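Local coordinates for Non-structural protein 5 (Modoc virus, PDB 2WA2) that probably methylates the cap of viral RNA at guanine N7 and at a ribose 2'-O, using bound S-adenosylmethionine as methyl donor, at residues A[225-230]-A[244-249]. The protein carries 4 engineered substitutions. Sequence-based numbering, arbitrary orientation.
Sequences STHEMY and TAVSRQ
His227 reaches helix 239-254 with the far edge of its imidazole, where NE2 hydrogen-bonds Ser247 OG at 2.7 Å. The hydroxyl lies near the ring plane, with an angle of 153° at the hydrogen; either partner could donate. Because CG is anti to the backbone N (chi1 -151°), the ring extends toward the helix although the bond to CB does not point there. Imidazole suits the place, offering a polar edge to the hydroxyl and a flat surface to apolar neighbours. Ser247 suits its own by being short, and in this buried setting its hydroxyl has a second, weak partner in Val243 O. Val246 approaches the same imidazole obliquely, setting CG1 off-centre at 4.0 Å from the centroid as a CH-pi contact. The domain has the Rossmann-like fold of FtsJ-type methyltransferases, and here helix 239-254, the last one modelled, packs against the chain entering strand 229-232, an antiparallel member of the sheet. Trp21, from helix 14-27, meets the imidazole edge-to-face. The beta-branched Val246 serves two neighbours at once: while CG1 meets the histidine, CG2 lies 3.9 Å from Met229 CE. Met229's flexible thioether, extended through chi2, bends at chi3 (69°) to follow the valine, and both SD and the terminal methyl touch CG2. Glu228 N donates to Thr226 OG1 (3.0 Å), an ST turn spanning His227.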
ATOM      1  N   SER A 225     -12.935  -7.331  -0.217  1.00 11.89           N
ATOM      2  CA  SER A 225     -13.300  -6.559  -1.418  1.00 12.42           C
ATOM      3  C   SER A 225     -12.127  -5.820  -2.073  1.00 12.57           C
ATOM      4  O   SER A 225     -12.313  -5.090  -3.056  1.00 11.78           O
ATOM      5  CB  SER A 225     -14.387  -5.542  -1.024  1.00 12.29           C
ATOM      6  OG  SER A 225     -13.956  -4.887   0.158  1.00 13.54           O
ATOM      7  N   THR A 226     -10.913  -5.980  -1.517  1.00 11.56           N
ATOM      8  CA  THR A 226      -9.724  -5.470  -2.194  1.00 12.81           C
ATOM      9  C   THR A 226      -8.655  -6.563  -2.211  1.00 12.00           C
ATOM     10  O   THR A 226      -8.515  -7.267  -1.227  1.00 12.31           O
ATOM     11  CB  THR A 226      -9.149  -4.199  -1.510  1.00 12.53           C
ATOM     12  OG1 THR A 226      -7.915  -3.855  -2.134  1.00 12.57           O
ATOM     13  CG2 THR A 226      -8.923  -4.404   0.016  1.00 14.25           C
ATOM     14  N   HIS A 227      -7.932  -6.669  -3.324  1.00 10.97           N
ATOM     15  CA  HIS A 227      -6.829  -7.615  -3.460  1.00 11.26           C
ATOM     16  C   HIS A 227      -5.513  -6.909  -3.113  1.00 11.23           C
ATOM     17  O   HIS A 227      -4.445  -7.444  -3.416  1.00 11.02           O
ATOM     18  CB  HIS A 227      -6.787  -8.112  -4.896  1.00 11.02           C
ATOM     19  CG  HIS A 227      -6.233  -9.498  -5.062  1.00 12.37           C
ATOM     20  ND1 HIS A 227      -4.942  -9.837  -4.709  1.00 12.21           N
ATOM     21  CD2 HIS A 227      -6.785 -10.612  -5.605  1.00 11.51           C
ATOM     22  CE1 HIS A 227      -4.729 -11.112  -5.010  1.00 14.43           C
ATOM     23  NE2 HIS A 227      -5.830 -11.600  -5.564  1.00 12.19           N
ATOM     24  N   GLU A 228      -5.589  -5.731  -2.459  1.00 10.34           N
ATOM     25  CA  GLU A 228      -4.362  -4.943  -2.120  1.00 10.41           C
ATOM     26  C   GLU A 228      -3.340  -5.790  -1.375  1.00  9.98           C
ATOM     27  O   GLU A 228      -3.669  -6.567  -0.475  1.00 10.23           O
ATOM     28  CB  GLU A 228      -4.661  -3.676  -1.292  1.00 10.05           C
ATOM     29  CG  GLU A 228      -5.138  -4.016   0.128  1.00 11.48           C
ATOM     30  CD  GLU A 228      -5.760  -2.842   0.862  1.00 12.75           C
ATOM     31  OE1 GLU A 228      -5.979  -1.797   0.222  1.00 15.48           O
ATOM     32  OE2 GLU A 228      -6.043  -2.978   2.078  1.00 17.78           O
ATOM     33  N   MET A 229      -2.098  -5.662  -1.800  1.00  9.60           N
ATOM     34  CA  MET A 229      -0.973  -6.246  -1.063  1.00  9.44           C
ATOM     35  C   MET A 229       0.122  -5.178  -0.910  1.00 10.69           C
ATOM     36  O   MET A 229       0.046  -4.093  -1.516  1.00 10.30           O
ATOM     37  CB  MET A 229      -0.486  -7.507  -1.782  1.00  8.69           C
ATOM     38  CG  MET A 229      -1.549  -8.613  -1.758  1.00  9.56           C
ATOM     39  SD  MET A 229      -1.113 -10.048  -2.760  1.00 11.24           S
ATOM     40  CE  MET A 229       0.274 -10.745  -1.804  1.00  9.48           C
ATOM     41  N   TYR A 230       1.115  -5.447  -0.066  1.00 10.80           N
ATOM     42  CA  TYR A 230       2.089  -4.422   0.286  1.00 11.36           C
ATOM     43  C   TYR A 230       3.493  -4.856  -0.067  1.00 11.76           C
ATOM     44  O   TYR A 230       3.938  -5.916   0.361  1.00 12.34           O
ATOM     45  CB  TYR A 230       1.971  -3.989   1.738  1.00 12.84           C
ATOM     46  CG  TYR A 230       0.742  -3.123   1.911  1.00 12.16           C
ATOM     47  CD1 TYR A 230       0.833  -1.733   1.777  1.00 12.36           C
ATOM     48  CD2 TYR A 230      -0.505  -3.695   2.154  1.00 12.65           C
ATOM     49  CE1 TYR A 230      -0.301  -0.923   1.910  1.00 11.82           C
ATOM     50  CE2 TYR A 230      -1.661  -2.885   2.273  1.00 14.64           C
ATOM     51  CZ  TYR A 230      -1.531  -1.503   2.143  1.00 14.89           C
ATOM     52  OH  TYR A 230      -2.653  -0.693   2.222  1.00 16.70           O
ATOM     53  N   THR A 244      -1.069 -15.520  -5.755  1.00 14.36           N
ATOM     54  CA  THR A 244      -1.966 -16.618  -6.127  1.00 16.03           C
ATOM     55  C   THR A 244      -2.668 -17.163  -4.881  1.00 15.71           C
ATOM     56  O   THR A 244      -3.867 -17.465  -4.901  1.00 15.79           O
ATOM     57  CB  THR A 244      -1.195 -17.748  -6.892  1.00 16.29           C
ATOM     58  OG1 THR A 244      -0.774 -17.237  -8.163  1.00 18.92           O
ATOM     59  CG2 THR A 244      -2.119 -18.925  -7.157  1.00 19.79           C
ATOM     60  N   ALA A 245      -1.928 -17.241  -3.787  1.00 15.49           N
ATOM     61  CA  ALA A 245      -2.484 -17.736  -2.539  1.00 15.49           C
ATOM     62  C   ALA A 245      -3.602 -16.814  -2.016  1.00 14.86           C
ATOM     63  O   ALA A 245      -4.626 -17.273  -1.532  1.00 15.19           O
ATOM     64  CB  ALA A 245      -1.384 -17.903  -1.519  1.00 15.86           C
ATOM     65  N   VAL A 246      -3.404 -15.506  -2.163  1.00 14.09           N
ATOM     66  CA  VAL A 246      -4.421 -14.526  -1.805  1.00 13.17           C
ATOM     67  C   VAL A 246      -5.643 -14.651  -2.731  1.00 12.69           C
ATOM     68  O   VAL A 246      -6.782 -14.657  -2.244  1.00 12.98           O
ATOM     69  CB  VAL A 246      -3.860 -13.070  -1.789  1.00 12.70           C
ATOM     70  CG1 VAL A 246      -4.979 -12.040  -1.525  1.00 12.47           C
ATOM     71  CG2 VAL A 246      -2.781 -12.936  -0.691  1.00 12.80           C
ATOM     72  N   SER A 247      -5.429 -14.766  -4.034  1.00 13.78           N
ATOM     73  CA  SER A 247      -6.582 -14.996  -4.950  1.00 13.26           C
ATOM     74  C   SER A 247      -7.395 -16.225  -4.526  1.00 12.80           C
ATOM     75  O   SER A 247      -8.613 -16.166  -4.440  1.00 11.83           O
ATOM     76  CB  SER A 247      -6.150 -15.111  -6.421  1.00 12.54           C
ATOM     77  OG  SER A 247      -5.483 -13.930  -6.858  1.00 11.93           O
ATOM     78  N   ARG A 248      -6.713 -17.337  -4.246  1.00 13.97           N
ATOM     79  CA  ARG A 248      -7.423 -18.566  -3.871  1.00 14.94           C
ATOM     80  C   ARG A 248      -8.142 -18.393  -2.527  1.00 14.81           C
ATOM     81  O   ARG A 248      -9.273 -18.815  -2.377  1.00 15.41           O
ATOM     82  CB  ARG A 248      -6.470 -19.777  -3.915  1.00 16.18           C
ATOM     83  CG  ARG A 248      -6.020 -20.061  -5.358  1.00 19.81           C
ATOM     84  CD  ARG A 248      -5.803 -21.565  -5.659  1.00 26.70           C
ATOM     85  NE  ARG A 248      -5.160 -21.793  -6.958  1.00 28.24           N
ATOM     86  CZ  ARG A 248      -5.781 -22.221  -8.065  1.00 29.82           C
ATOM     87  NH1 ARG A 248      -7.087 -22.494  -8.073  1.00 26.88           N
ATOM     88  NH2 ARG A 248      -5.081 -22.375  -9.180  1.00 31.97           N
ATOM     89  N   GLN A 249      -7.517 -17.709  -1.575  1.00 14.54           N
ATOM     90  CA  GLN A 249      -8.165 -17.413  -0.306  1.00 14.55           C
ATOM     91  C   GLN A 249      -9.429 -16.562  -0.457  1.00 14.28           C
ATOM     92  O   GLN A 249     -10.459 -16.871   0.136  1.00 13.13           O
ATOM     93  CB  GLN A 249      -7.178 -16.713   0.621  1.00 14.83           C
ATOM     94  CG  GLN A 249      -7.765 -16.298   1.946  1.00 18.84           C
ATOM     95  CD  GLN A 249      -6.931 -15.200   2.588  1.00 23.36           C
ATOM     96  OE1 GLN A 249      -6.645 -14.164   1.967  1.00 27.22           O
ATOM     97  NE2 GLN A 249      -6.526 -15.424   3.812  1.00 24.08           N
TER